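Local structure of alcohol dehydrogenase, zinc-containing (Thermotoga maritima, 3IP1) at residues G309-V314 and V333-I338; G209-G214 and K234-S239; A200-I205 and V339-H344; E272-Y277 and E301-R306. The protein catalyses the NAD(+)-dependent oxidation of scyllo-inosose to 3-dehydro-scyllo-inosose, a zinc-dependent step that probably belongs to myo-inositol breakdown. All blocks are in the same frame, centred on the assembly; numbering follows the deposited sequence.

Contact 1: residues G309-V314 and V333-I338; sequences GINATV and VRRAQI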
loop_
_atom_site.group_PDB
_atom_site.type_symbol
_atom_site.label_atom_id
_atom_site.label_comp_id
_atom_site.label_asym_id
_atom_site.label_seq_id
_atom_site.Cartn_x
_atom_site.Cartn_y
_atom_site.Cartn_z
ATOM N N GLY A 309 11.197 7.350 16.693
ATOM C CA GLY A 309 10.398 7.046 15.499
ATOM C C GLY A 309 10.424 5.549 15.234
ATOM O O GLY A 309 11.327 4.843 15.666
ATOM N N ILE A 310 9.406 5.053 14.555
ATOM C CA ILE A 310 9.387 3.651 14.153
ATOM C C ILE A 310 9.101 3.611 12.664
ATOM O O ILE A 310 9.005 4.662 12.035
ATOM C CB ILE A 310 8.352 2.818 14.946
ATOM C CG1 ILE A 310 6.959 3.452 14.870
ATOM C CG2 ILE A 310 8.809 2.630 16.390
ATOM C CD1 ILE A 310 5.837 2.509 15.374
ATOM N N ASN A 311 8.989 2.410 12.100
ATOM C CA ASN A 311 8.694 2.263 10.674
ATOM C C ASN A 311 9.781 2.804 9.722
ATOM O O ASN A 311 9.480 3.160 8.592
ATOM C CB ASN A 311 7.310 2.869 10.353
ATOM C CG ASN A 311 6.186 2.084 10.993
ATOM O OD1 ASN A 311 6.102 0.857 10.843
ATOM N ND2 ASN A 311 5.319 2.775 11.724
ATOM N N ALA A 312 11.037 2.857 10.182
ATOM C CA ALA A 312 12.145 3.262 9.304
ATOM C C ALA A 312 12.321 2.247 8.197
ATOM O O ALA A 312 12.138 1.049 8.402
ATOM C CB ALA A 312 13.450 3.411 10.075
ATOM N N THR A 313 12.669 2.744 7.023
ATOM C CA THR A 313 13.048 1.912 5.904
ATOM C C THR A 313 14.516 2.177 5.552
ATOM O O THR A 313 14.938 3.340 5.450
ATOM C CB THR A 313 12.136 2.196 4.688
ATOM O OG1 THR A 313 10.812 1.761 4.995
ATOM C CG2 THR A 313 12.636 1.453 3.438
ATOM N N VAL A 314 15.306 1.117 5.384
ATOM C CA VAL A 314 16.639 1.301 4.830
ATOM C C VAL A 314 16.618 0.818 3.393
ATOM O O VAL A 314 16.357 -0.346 3.125
ATOM C CB VAL A 314 17.748 0.578 5.591
ATOM C CG1 VAL A 314 19.122 1.030 5.053
ATOM C CG2 VAL A 314 17.660 0.856 7.050
ATOM N N VAL A 333 12.221 -4.899 16.711
ATOM C CA VAL A 333 11.857 -4.061 17.835
ATOM C C VAL A 333 11.472 -2.615 17.427
ATOM O O VAL A 333 10.646 -1.985 18.087
ATOM C CB VAL A 333 12.957 -4.100 18.943
ATOM C CG1 VAL A 333 12.617 -3.159 20.102
ATOM C CG2 VAL A 333 13.133 -5.537 19.494
ATOM N N ARG A 334 12.061 -2.093 16.353
ATOM C CA ARG A 334 11.735 -0.729 15.915
ATOM C C ARG A 334 10.772 -0.707 14.726
ATOM O O ARG A 334 10.545 0.348 14.117
ATOM C CB ARG A 334 13.009 0.075 15.613
ATOM C CG ARG A 334 14.119 -0.066 16.655
ATOM C CD ARG A 334 13.660 0.276 18.090
ATOM N NE ARG A 334 13.196 1.661 18.208
ATOM C CZ ARG A 334 11.978 2.000 18.623
ATOM N NH1 ARG A 334 11.633 3.274 18.702
ATOM N NH2 ARG A 334 11.124 1.058 18.995
ATOM N N ARG A 335 10.230 -1.875 14.390
ATOM C CA ARG A 335 9.265 -1.996 13.284
ATOM C C ARG A 335 9.837 -1.420 11.980
ATOM O O ARG A 335 9.178 -0.648 11.265
ATOM C CB ARG A 335 7.928 -1.315 13.662
ATOM C CG ARG A 335 6.718 -1.980 13.047
ATOM C CD ARG A 335 5.458 -1.137 13.266
ATOM N NE ARG A 335 4.270 -1.907 12.951
ATOM C CZ ARG A 335 3.666 -1.912 11.770
ATOM N NH1 ARG A 335 2.600 -2.674 11.584
ATOM N NH2 ARG A 335 4.119 -1.152 10.786
ATOM N N ALA A 336 11.065 -1.811 11.675
ATOM C CA ALA A 336 11.793 -1.243 10.552
ATOM C C ALA A 336 11.920 -2.267 9.442
ATOM O O ALA A 336 11.636 -3.447 9.637
ATOM C CB ALA A 336 13.162 -0.728 11.002
ATOM N N GLN A 337 12.282 -1.805 8.257
ATOM C CA GLN A 337 12.457 -2.707 7.120
ATOM C C GLN A 337 13.623 -2.295 6.203
ATOM O O GLN A 337 14.148 -1.193 6.288
ATOM C CB GLN A 337 11.156 -2.868 6.305
ATOM C CG GLN A 337 10.444 -1.561 5.888
ATOM C CD GLN A 337 9.579 -0.915 7.022
ATOM O OE1 GLN A 337 9.023 -1.592 7.910
ATOM N NE2 GLN A 337 9.483 0.397 6.981
ATOM N N ILE A 338 13.990 -3.221 5.326
ATOM C CA ILE A 338 15.122 -3.089 4.433
ATOM C C ILE A 338 14.653 -3.480 3.043
ATOM O O ILE A 338 14.153 -4.584 2.848
ATOM C CB ILE A 338 16.259 -4.089 4.819
ATOM C CG1 ILE A 338 16.701 -3.893 6.281
ATOM C CG2 ILE A 338 17.453 -3.960 3.843
ATOM C CD1 ILE A 338 17.527 -5.041 6.794
HETATM O O HOH W 1 6.812 -0.132 8.188
HETATM O O HOH W 2 12.074 2.275 12.797
#
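This is a parallel strand pairing, with the loops leading into it, at this chain's edge of the Rossmann-type nucleotide-binding sheet. The register is set by Val314 N, which donates to Gln337 O at 2.7 Å, and by Gln337 N, which reaches Ala312 O at 2.9 Å, nearly along the C=O axis. Side chains extend the ladder on the face carrying Thr313 and Gln337. The Gln337 chain leaves in the crowded position between backbone N and carbonyl carbon (chi1 50°) and bends at chi2, so that NE2 meets Thr313 OG1 at 2.8 Å, almost straight and in the amide plane. In the loops, Arg335 extends alongside Asn311, and NH2 meets a lone pair of Asn311 OD1 at 2.8 Å, which lies in the guanidinium plane at its edge, the amide plane turned 79° from it. A water also donates to that oxygen and to Gln337 OE1. An alanine in place of Arg335 would probably loosen the Asn311 amide, which would lose this charged donor. Val314 and Ile338 lie on the other face, against Trp297 of helix 293-306 and Phe331 of helix 328-333, while strand 337-340 pairs antiparallel with the second subunit, continuing the sheet.

Contact 2: residues G209-G214 and K234-S239; sequences GGIRPG and KHAGAS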
loop_
_atom_site.group_PDB
_atom_site.type_symbol
_atom_site.label_atom_id
_atom_site.label_comp_id
_atom_site.label_asym_id
_atom_site.label_seq_id
_atom_site.Cartn_x
_atom_site.Cartn_y
_atom_site.Cartn_z
ATOM N N GLY A 209 9.324 3.486 -0.741
ATOM C CA GLY A 209 7.952 3.788 -0.346
ATOM C C GLY A 209 7.688 5.277 -0.189
ATOM O O GLY A 209 6.559 5.678 0.117
ATOM N N GLY A 210 8.717 6.102 -0.382
ATOM C CA GLY A 210 8.578 7.534 -0.184
ATOM C C GLY A 210 8.390 7.916 1.280
ATOM O O GLY A 210 8.614 7.109 2.188
ATOM N N ILE A 211 7.999 9.160 1.514
ATOM C CA ILE A 211 7.739 9.630 2.878
ATOM C C ILE A 211 6.383 10.344 2.913
ATOM O O ILE A 211 5.779 10.626 1.871
ATOM C CB ILE A 211 8.870 10.583 3.405
ATOM C CG1 ILE A 211 9.052 11.746 2.423
ATOM C CG2 ILE A 211 10.180 9.794 3.634
ATOM C CD1 ILE A 211 9.896 12.873 2.893
ATOM N N ARG A 212 5.900 10.612 4.117
ATOM C CA ARG A 212 4.868 11.613 4.298
ATOM C C ARG A 212 5.543 12.959 4.605
ATOM O O ARG A 212 6.574 12.992 5.278
ATOM C CB ARG A 212 3.950 11.191 5.437
ATOM C CG ARG A 212 3.197 9.923 5.120
ATOM C CD ARG A 212 2.069 9.695 6.090
ATOM N NE ARG A 212 1.293 8.526 5.712
ATOM C CZ ARG A 212 0.576 7.800 6.571
ATOM N NH1 ARG A 212 0.503 8.139 7.859
ATOM N NH2 ARG A 212 -0.073 6.731 6.130
ATOM N N PRO A 213 4.970 14.072 4.110
ATOM C CA PRO A 213 5.530 15.400 4.413
ATOM C C PRO A 213 5.638 15.622 5.917
ATOM O O PRO A 213 4.691 15.333 6.643
ATOM C CB PRO A 213 4.500 16.359 3.819
ATOM C CG PRO A 213 3.828 15.563 2.732
ATOM C CD PRO A 213 3.792 14.145 3.223
ATOM N N GLY A 214 6.792 16.118 6.359
ATOM C CA GLY A 214 7.136 16.226 7.776
ATOM C C GLY A 214 8.136 15.172 8.263
ATOM O O GLY A 214 8.738 15.336 9.319
ATOM N N LYS A 234 13.775 16.445 -0.304
ATOM C CA LYS A 234 13.381 17.792 0.091
ATOM C C LYS A 234 12.119 18.227 -0.661
ATOM O O LYS A 234 11.157 18.647 -0.035
ATOM C CB LYS A 234 14.504 18.821 -0.076
ATOM C CG LYS A 234 14.325 20.073 0.777
ATOM C CD LYS A 234 14.170 19.742 2.267
ATOM C CE LYS A 234 13.841 20.988 3.111
ATOM N NZ LYS A 234 13.768 20.666 4.575
ATOM N N HIS A 235 12.109 18.085 -1.987
ATOM C CA HIS A 235 10.910 18.363 -2.779
ATOM C C HIS A 235 9.702 17.533 -2.332
ATOM O O HIS A 235 8.562 17.985 -2.486
ATOM C CB HIS A 235 11.168 18.236 -4.294
ATOM C CG HIS A 235 11.748 19.483 -4.898
ATOM N ND1 HIS A 235 13.088 19.809 -4.795
ATOM C CD2 HIS A 235 11.164 20.510 -5.563
ATOM C CE1 HIS A 235 13.309 20.969 -5.390
ATOM N NE2 HIS A 235 12.156 21.420 -5.854
ATOM N N ALA A 236 9.962 16.361 -1.745
ATOM C CA ALA A 236 8.908 15.468 -1.254
ATOM C C ALA A 236 8.357 15.867 0.114
ATOM O O ALA A 236 7.437 15.215 0.629
ATOM C CB ALA A 236 9.411 14.037 -1.195
ATOM N N GLY A 237 8.948 16.895 0.720
ATOM C CA GLY A 237 8.426 17.450 1.973
ATOM C C GLY A 237 9.113 16.976 3.241
ATOM O O GLY A 237 8.554 17.108 4.341
ATOM N N ALA A 238 10.309 16.408 3.097
ATOM C CA ALA A 238 11.110 16.004 4.263
ATOM C C ALA A 238 11.392 17.211 5.128
ATOM O O ALA A 238 11.948 18.219 4.658
ATOM C CB ALA A 238 12.412 15.346 3.846
ATOM N N SER A 239 10.988 17.092 6.389
ATOM C CA SER A 239 11.190 18.137 7.375
ATOM C C SER A 239 12.690 18.419 7.552
ATOM O O SER A 239 13.132 19.572 7.459
ATOM C CB SER A 239 10.499 17.726 8.680
ATOM O OG SER A 239 11.050 18.371 9.795
HETATM O O HOH W 3 5.847 13.272 0.428
#
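A Schellman motif ends helix 224-235 within the beta-alpha-beta crossover of the Rossmann-type domain, and here its loop meets the loop that leads into strand 216-220. Gly237 has the positive phi (98°) of that motif, and its N returns to Lys234 O at 2.9 Å. Glycine suits the site twice over: at these backbone angles a CB would be jammed against the preceding carbonyl, and it would also press on Pro213 CB. The carbonyl of Gly237 then accepts Gly214 N at 2.9 Å, a nearly straight bond (174°) whose donor lies above the carbonyl plane. Two loops, each about to enter a neighbouring parallel strand, are thereby joined just ahead of strands 216-220 and 240-244.

Ile211 supplies the apolar part. Its CG1 stands in the crowded position between backbone N and carbonyl carbon (chi1 55°), and the extended chi2 carries CD1 to the turn, where it lies 3.7 Å from Ala238 CB and also touches Ala236 CB. Val217 of strand 216-220 packs against both Ile211 and Ala238. From the third subunit, Tyr201 binds Pro213 O through its hydroxyl. Lys234 NZ reaches past the helix end to Ala238 O, while Asp260 forms a salt bridge with the same nitrogen. A water links the loops, donating to Ile211 O at 3.0 Å and to Ala236 O at 2.5 Å.

Contact 3: residues A200-I205 and V339-H344; sequences AYNAVI and VGSQGH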
loop_
_atom_site.group_PDB
_atom_site.type_symbol
_atom_site.label_atom_id
_atom_site.label_comp_id
_atom_site.label_asym_id
_atom_site.label_seq_id
_atom_site.Cartn_x
_atom_site.Cartn_y
_atom_site.Cartn_z
ATOM N N ALA A 200 17.925 7.321 -8.152
ATOM C CA ALA A 200 17.619 7.817 -6.812
ATOM C C ALA A 200 16.108 7.820 -6.568
ATOM O O ALA A 200 15.630 7.385 -5.519
ATOM C CB ALA A 200 18.173 9.235 -6.630
ATOM N N TYR A 201 15.364 8.306 -7.552
ATOM C CA TYR A 201 13.910 8.389 -7.420
ATOM C C TYR A 201 13.300 7.005 -7.204
ATOM O O TYR A 201 12.494 6.833 -6.305
ATOM C CB TYR A 201 13.302 9.078 -8.645
ATOM C CG TYR A 201 11.850 9.498 -8.505
ATOM C CD1 TYR A 201 10.820 8.553 -8.548
ATOM C CD2 TYR A 201 11.501 10.857 -8.384
ATOM C CE1 TYR A 201 9.468 8.941 -8.441
ATOM C CE2 TYR A 201 10.173 11.256 -8.295
ATOM C CZ TYR A 201 9.156 10.288 -8.316
ATOM O OH TYR A 201 7.832 10.664 -8.220
ATOM N N ASN A 202 13.696 6.036 -8.030
ATOM C CA ASN A 202 13.232 4.651 -7.893
ATOM C C ASN A 202 13.584 4.105 -6.506
ATOM O O ASN A 202 12.791 3.415 -5.869
ATOM C CB ASN A 202 13.863 3.772 -8.980
ATOM C CG ASN A 202 13.356 2.322 -8.951
ATOM O OD1 ASN A 202 12.183 2.053 -9.207
ATOM N ND2 ASN A 202 14.261 1.378 -8.677
ATOM N N ALA A 203 14.774 4.447 -6.030
ATOM C CA ALA A 203 15.232 3.954 -4.759
ATOM C C ALA A 203 14.438 4.524 -3.593
ATOM O O ALA A 203 14.063 3.778 -2.703
ATOM C CB ALA A 203 16.729 4.217 -4.597
ATOM N N VAL A 204 14.154 5.825 -3.597
ATOM C CA VAL A 204 13.502 6.436 -2.423
ATOM C C VAL A 204 11.961 6.551 -2.448
ATOM O O VAL A 204 11.319 6.520 -1.380
ATOM C CB VAL A 204 14.122 7.807 -2.013
ATOM C CG1 VAL A 204 15.600 7.635 -1.692
ATOM C CG2 VAL A 204 13.927 8.871 -3.083
ATOM N N ILE A 205 11.393 6.690 -3.649
ATOM C CA ILE A 205 9.948 6.884 -3.816
ATOM C C ILE A 205 9.281 5.546 -4.107
ATOM O O ILE A 205 8.353 5.152 -3.394
ATOM C CB ILE A 205 9.620 7.906 -4.960
ATOM C CG1 ILE A 205 10.244 9.277 -4.688
ATOM C CG2 ILE A 205 8.086 8.029 -5.192
ATOM C CD1 ILE A 205 9.983 9.849 -3.318
ATOM N N VAL A 339 14.830 -2.572 2.093
ATOM C CA VAL A 339 14.513 -2.833 0.691
ATOM C C VAL A 339 15.768 -2.641 -0.164
ATOM O O VAL A 339 16.581 -1.738 0.065
ATOM C CB VAL A 339 13.334 -1.934 0.145
ATOM C CG1 VAL A 339 12.061 -2.109 0.986
ATOM C CG2 VAL A 339 13.717 -0.461 0.115
ATOM N N GLY A 340 15.938 -3.503 -1.149
ATOM C CA GLY A 340 16.955 -3.279 -2.138
ATOM C C GLY A 340 16.329 -2.573 -3.324
ATOM O O GLY A 340 15.125 -2.694 -3.574
ATOM N N SER A 341 17.149 -1.845 -4.068
ATOM C CA SER A 341 16.683 -1.126 -5.246
ATOM C C SER A 341 17.708 -1.231 -6.362
ATOM O O SER A 341 18.914 -1.281 -6.092
ATOM C CB SER A 341 16.470 0.345 -4.897
ATOM O OG SER A 341 15.968 1.056 -6.012
ATOM N N GLN A 342 17.236 -1.253 -7.606
ATOM C CA GLN A 342 18.123 -1.130 -8.772
ATOM C C GLN A 342 17.339 -0.559 -9.960
ATOM O O GLN A 342 16.109 -0.759 -10.055
ATOM C CB GLN A 342 18.759 -2.476 -9.154
ATOM C CG GLN A 342 17.885 -3.363 -10.059
ATOM C CD GLN A 342 18.574 -4.656 -10.500
ATOM O OE1 GLN A 342 19.707 -4.926 -10.119
ATOM N NE2 GLN A 342 17.873 -5.464 -11.306
ATOM N N GLY A 343 18.037 0.160 -10.842
ATOM C CA GLY A 343 17.426 0.612 -12.096
ATOM C C GLY A 343 16.634 1.905 -11.989
ATOM O O GLY A 343 16.652 2.598 -10.947
ATOM N N HIS A 344 15.929 2.237 -13.069
ATOM C CA HIS A 344 15.307 3.551 -13.187
ATOM C C HIS A 344 14.086 3.486 -14.116
ATOM O O HIS A 344 13.450 4.499 -14.368
ATOM C CB HIS A 344 16.343 4.514 -13.761
ATOM C CG HIS A 344 16.981 4.001 -15.013
ATOM N ND1 HIS A 344 18.286 3.557 -15.060
ATOM C CD2 HIS A 344 16.476 3.817 -16.259
ATOM C CE1 HIS A 344 18.560 3.136 -16.284
ATOM N NE2 HIS A 344 17.482 3.291 -17.033
HETATM O O HOH W 4 17.138 2.405 -7.966
#
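Asn202 and Ser341 carry this contact between helix 194-207, which also bears the metal ligand Glu195, and the chain leaving strand 337-340, the last of the Rossmann-type sheet, and a water binds them together. Both side chains take the same first torsion: Asn202 CG is anti to its backbone N (chi1 -177°), as is Ser341 OG to its own (chi1 -178°). Asn202 therefore reaches from the helix toward the loop, and its chi2 of 66° turns ND2 to a water 3.1 Å away. The same water accepts from Ser341 OG at 2.6 Å and donates to Gly343 O at 3.0 Å, so one molecule ties the Asn202 side-chain amide to two points of the loop. Asn202 ND2 and Ser341 OG themselves are 3.2 Å apart. Ser341 OG also rests on the helix backbone, 3.2 Å from Ala203 CA, and lies 3.5 Å from Ala203 CB. Replacing Asn202 by a leucine would probably disrupt the water bridge, since the amide N-H that meets the water would be lost and an apolar branch would face the polar loop.

Beyond Gly343, with its positive phi, His344 turns away from the helix segment. Its NE2 is bonded by Glu129 N and Met130 N, and its side chain touches Glu195. Helix 194-207 is backed by helix 224-235, where Ala200 touches Ala228 and Ile232, while strand 337-340 joins strand 313-316 through backbone bonds of Val339.

Contact 4: residues E272-Y277 and E301-R306; sequences EAVLDY and EEVIWR
The helical segments 272-277 and 301-306 run in broadly the same direction, their axes 36° apart and 10.0 Å distant at closest approach, with Leu275 and Val303 as the nearest pair of CA atoms. On the buried side Val274 and Val303 cross at about a right angle. Each has CG1 anti to its backbone N, and Val274 CG1 and Val303 CG1 meet at 3.7 Å. Leu275 follows at one side, its CD2 lying 4.3 Å from Val303 CG1.

The pair belongs to the helical layer on one face of the Rossmann-type parallel sheet: Val274 touches Ile263 of strand 261-263, and Val303 touches Phe286 of strand 285-288. The apolar contacts therefore lie on the sheet side, and charged groups bridge the helices on the solvent-facing side.

There Arg306 bends at chi3 and brings its guanidinium across Leu275. Leu275 CD1 sits over the centre of one face, 3.6 Å from Arg306 CZ, so a methyl supports the flat group. The guanidinium edge is left to acids. Arg306 NH1 donates to Glu272 OE2 at 2.9 Å in a nearly straight bond (170°), meeting the oxygen from above the carboxylate plane, while NH2 makes only a weak bond to Glu272 OE1. The carboxylate and guanidinium planes are 45° apart, so this is not a flat two-pronged pairing. The same Arg306 NH1 also donates to Glu302 OE2 at 3.0 Å, within its own helix. Glu272 OE2 and Glu302 OE2 come to 4.6 Å of each other, a repulsion that the shared arginine would be expected to offset.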
loop_
_atom_site.group_PDB
_atom_site.type_symbol
_atom_site.label_atom_id
_atom_site.label_comp_id
_atom_site.label_asym_id
_atom_site.label_seq_id
_atom_site.Cartn_x
_atom_site.Cartn_y
_atom_site.Cartn_z
ATOM N N GLU A 272 25.312 10.329 16.938
ATOM C CA GLU A 272 24.885 11.417 17.836
ATOM C C GLU A 272 24.388 12.623 17.056
ATOM O O GLU A 272 23.447 13.307 17.488
ATOM C CB GLU A 272 26.018 11.865 18.773
ATOM C CG GLU A 272 26.667 10.750 19.583
ATOM C CD GLU A 272 25.717 10.051 20.536
ATOM O OE1 GLU A 272 24.747 10.677 21.020
ATOM O OE2 GLU A 272 25.953 8.862 20.821
ATOM N N ALA A 273 25.031 12.889 15.918
ATOM C CA ALA A 273 24.676 14.033 15.092
ATOM C C ALA A 273 23.285 13.837 14.498
ATOM O O ALA A 273 22.460 14.750 14.553
ATOM C CB ALA A 273 25.716 14.263 13.975
ATOM N N VAL A 274 23.031 12.644 13.956
ATOM C CA VAL A 274 21.695 12.324 13.430
ATOM C C VAL A 274 20.632 12.424 14.536
ATOM O O VAL A 274 19.590 13.045 14.333
ATOM C CB VAL A 274 21.647 10.926 12.748
ATOM C CG1 VAL A 274 20.180 10.453 12.541
ATOM C CG2 VAL A 274 22.400 10.946 11.413
ATOM N N LEU A 275 20.914 11.827 15.701
ATOM C CA LEU A 275 19.985 11.886 16.827
ATOM C C LEU A 275 19.750 13.298 17.345
ATOM O O LEU A 275 18.630 13.639 17.751
ATOM C CB LEU A 275 20.388 10.934 17.959
ATOM C CG LEU A 275 20.189 9.454 17.602
ATOM C CD1 LEU A 275 20.876 8.533 18.607
ATOM C CD2 LEU A 275 18.705 9.084 17.438
ATOM N N ASP A 276 20.794 14.123 17.309
ATOM C CA ASP A 276 20.687 15.494 17.777
ATOM C C ASP A 276 19.810 16.286 16.809
ATOM O O ASP A 276 18.813 16.885 17.206
ATOM C CB ASP A 276 22.075 16.124 17.905
ATOM C CG ASP A 276 22.027 17.641 17.984
ATOM O OD1 ASP A 276 21.100 18.180 18.626
ATOM O OD2 ASP A 276 22.923 18.311 17.415
ATOM N N TYR A 277 20.173 16.252 15.531
ATOM C CA TYR A 277 19.455 16.982 14.497
ATOM C C TYR A 277 17.977 16.609 14.386
ATOM O O TYR A 277 17.152 17.463 14.076
ATOM C CB TYR A 277 20.143 16.766 13.148
ATOM C CG TYR A 277 21.513 17.401 13.051
ATOM C CD1 TYR A 277 21.764 18.660 13.608
ATOM C CD2 TYR A 277 22.547 16.758 12.368
ATOM C CE1 TYR A 277 23.027 19.254 13.508
ATOM C CE2 TYR A 277 23.806 17.336 12.260
ATOM C CZ TYR A 277 24.038 18.577 12.826
ATOM O OH TYR A 277 25.284 19.133 12.716
ATOM N N GLU A 301 21.944 1.060 12.202
ATOM C CA GLU A 301 21.232 0.258 13.187
ATOM C C GLU A 301 21.198 0.920 14.567
ATOM O O GLU A 301 20.221 0.777 15.299
ATOM C CB GLU A 301 21.843 -1.139 13.275
ATOM C CG GLU A 301 21.477 -2.040 12.099
ATOM C CD GLU A 301 21.809 -3.483 12.394
ATOM O OE1 GLU A 301 22.558 -3.675 13.362
ATOM O OE2 GLU A 301 21.348 -4.416 11.680
ATOM N N GLU A 302 22.242 1.669 14.912
ATOM C CA GLU A 302 22.260 2.300 16.216
ATOM C C GLU A 302 21.275 3.467 16.269
ATOM O O GLU A 302 20.586 3.655 17.284
ATOM C CB GLU A 302 23.669 2.743 16.644
ATOM C CG GLU A 302 23.707 3.045 18.152
ATOM C CD GLU A 302 24.960 3.776 18.628
ATOM O OE1 GLU A 302 26.036 3.601 18.018
ATOM O OE2 GLU A 302 24.866 4.521 19.631
ATOM N N VAL A 303 21.218 4.255 15.195
ATOM C CA VAL A 303 20.214 5.302 15.094
ATOM C C VAL A 303 18.789 4.714 15.135
ATOM O O VAL A 303 17.939 5.186 15.899
ATOM C CB VAL A 303 20.378 6.161 13.830
ATOM C CG1 VAL A 303 19.138 7.032 13.641
ATOM C CG2 VAL A 303 21.643 7.040 13.929
ATOM N N ILE A 304 18.537 3.681 14.338
ATOM C CA ILE A 304 17.211 3.091 14.278
ATOM C C ILE A 304 16.817 2.637 15.690
ATOM O O ILE A 304 15.724 2.941 16.165
ATOM C CB ILE A 304 17.127 1.919 13.257
ATOM C CG1 ILE A 304 17.215 2.448 11.808
ATOM C CG2 ILE A 304 15.827 1.161 13.441
ATOM C CD1 ILE A 304 17.342 1.317 10.701
ATOM N N TRP A 305 17.742 1.944 16.354
ATOM C CA TRP A 305 17.529 1.416 17.693
ATOM C C TRP A 305 17.203 2.521 18.697
ATOM O O TRP A 305 16.199 2.449 19.386
ATOM C CB TRP A 305 18.757 0.642 18.166
ATOM C CG TRP A 305 18.562 -0.011 19.505
ATOM C CD1 TRP A 305 19.035 0.429 20.714
ATOM C CD2 TRP A 305 17.831 -1.217 19.772
ATOM N NE1 TRP A 305 18.651 -0.439 21.717
ATOM C CE2 TRP A 305 17.917 -1.459 21.168
ATOM C CE3 TRP A 305 17.122 -2.121 18.968
ATOM C CZ2 TRP A 305 17.321 -2.569 21.778
ATOM C CZ3 TRP A 305 16.533 -3.224 19.567
ATOM C CH2 TRP A 305 16.629 -3.435 20.965
ATOM N N ARG A 306 18.038 3.550 18.745
ATOM C CA ARG A 306 17.915 4.597 19.757
ATOM C C ARG A 306 16.830 5.647 19.475
ATOM O O ARG A 306 16.348 6.298 20.408
ATOM C CB ARG A 306 19.273 5.283 19.960
ATOM C CG ARG A 306 20.316 4.381 20.654
ATOM C CD ARG A 306 21.686 5.043 20.719
ATOM N NE ARG A 306 21.597 6.349 21.381
ATOM C CZ ARG A 306 22.600 7.219 21.470
ATOM N NH1 ARG A 306 23.779 6.932 20.944
ATOM N NH2 ARG A 306 22.418 8.383 22.080
#

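Overall arrangement
From the N terminus, helix 194-207 supplies the first half of contact 3, whose partner comes 134 residues later; the loop it closes encloses the other three contacts. Within it they follow in series: contact 2 closes a short loop round strand 216-220 and helix 224-235, contact 4 one through strand 285-288, and contact 1 one between strands 313-316 and 337-340. None crosses another. Contacts 2 and 3 meet where Gly210 N approaches Val204 O, at 2.8 Å. Contacts 1 and 3 share strand 337-340, and Ile304 and Trp305 of contact 4 pack on contact 1. Contacts 1 and 3 also touch the second subunit, contacts 2 and 3 the third.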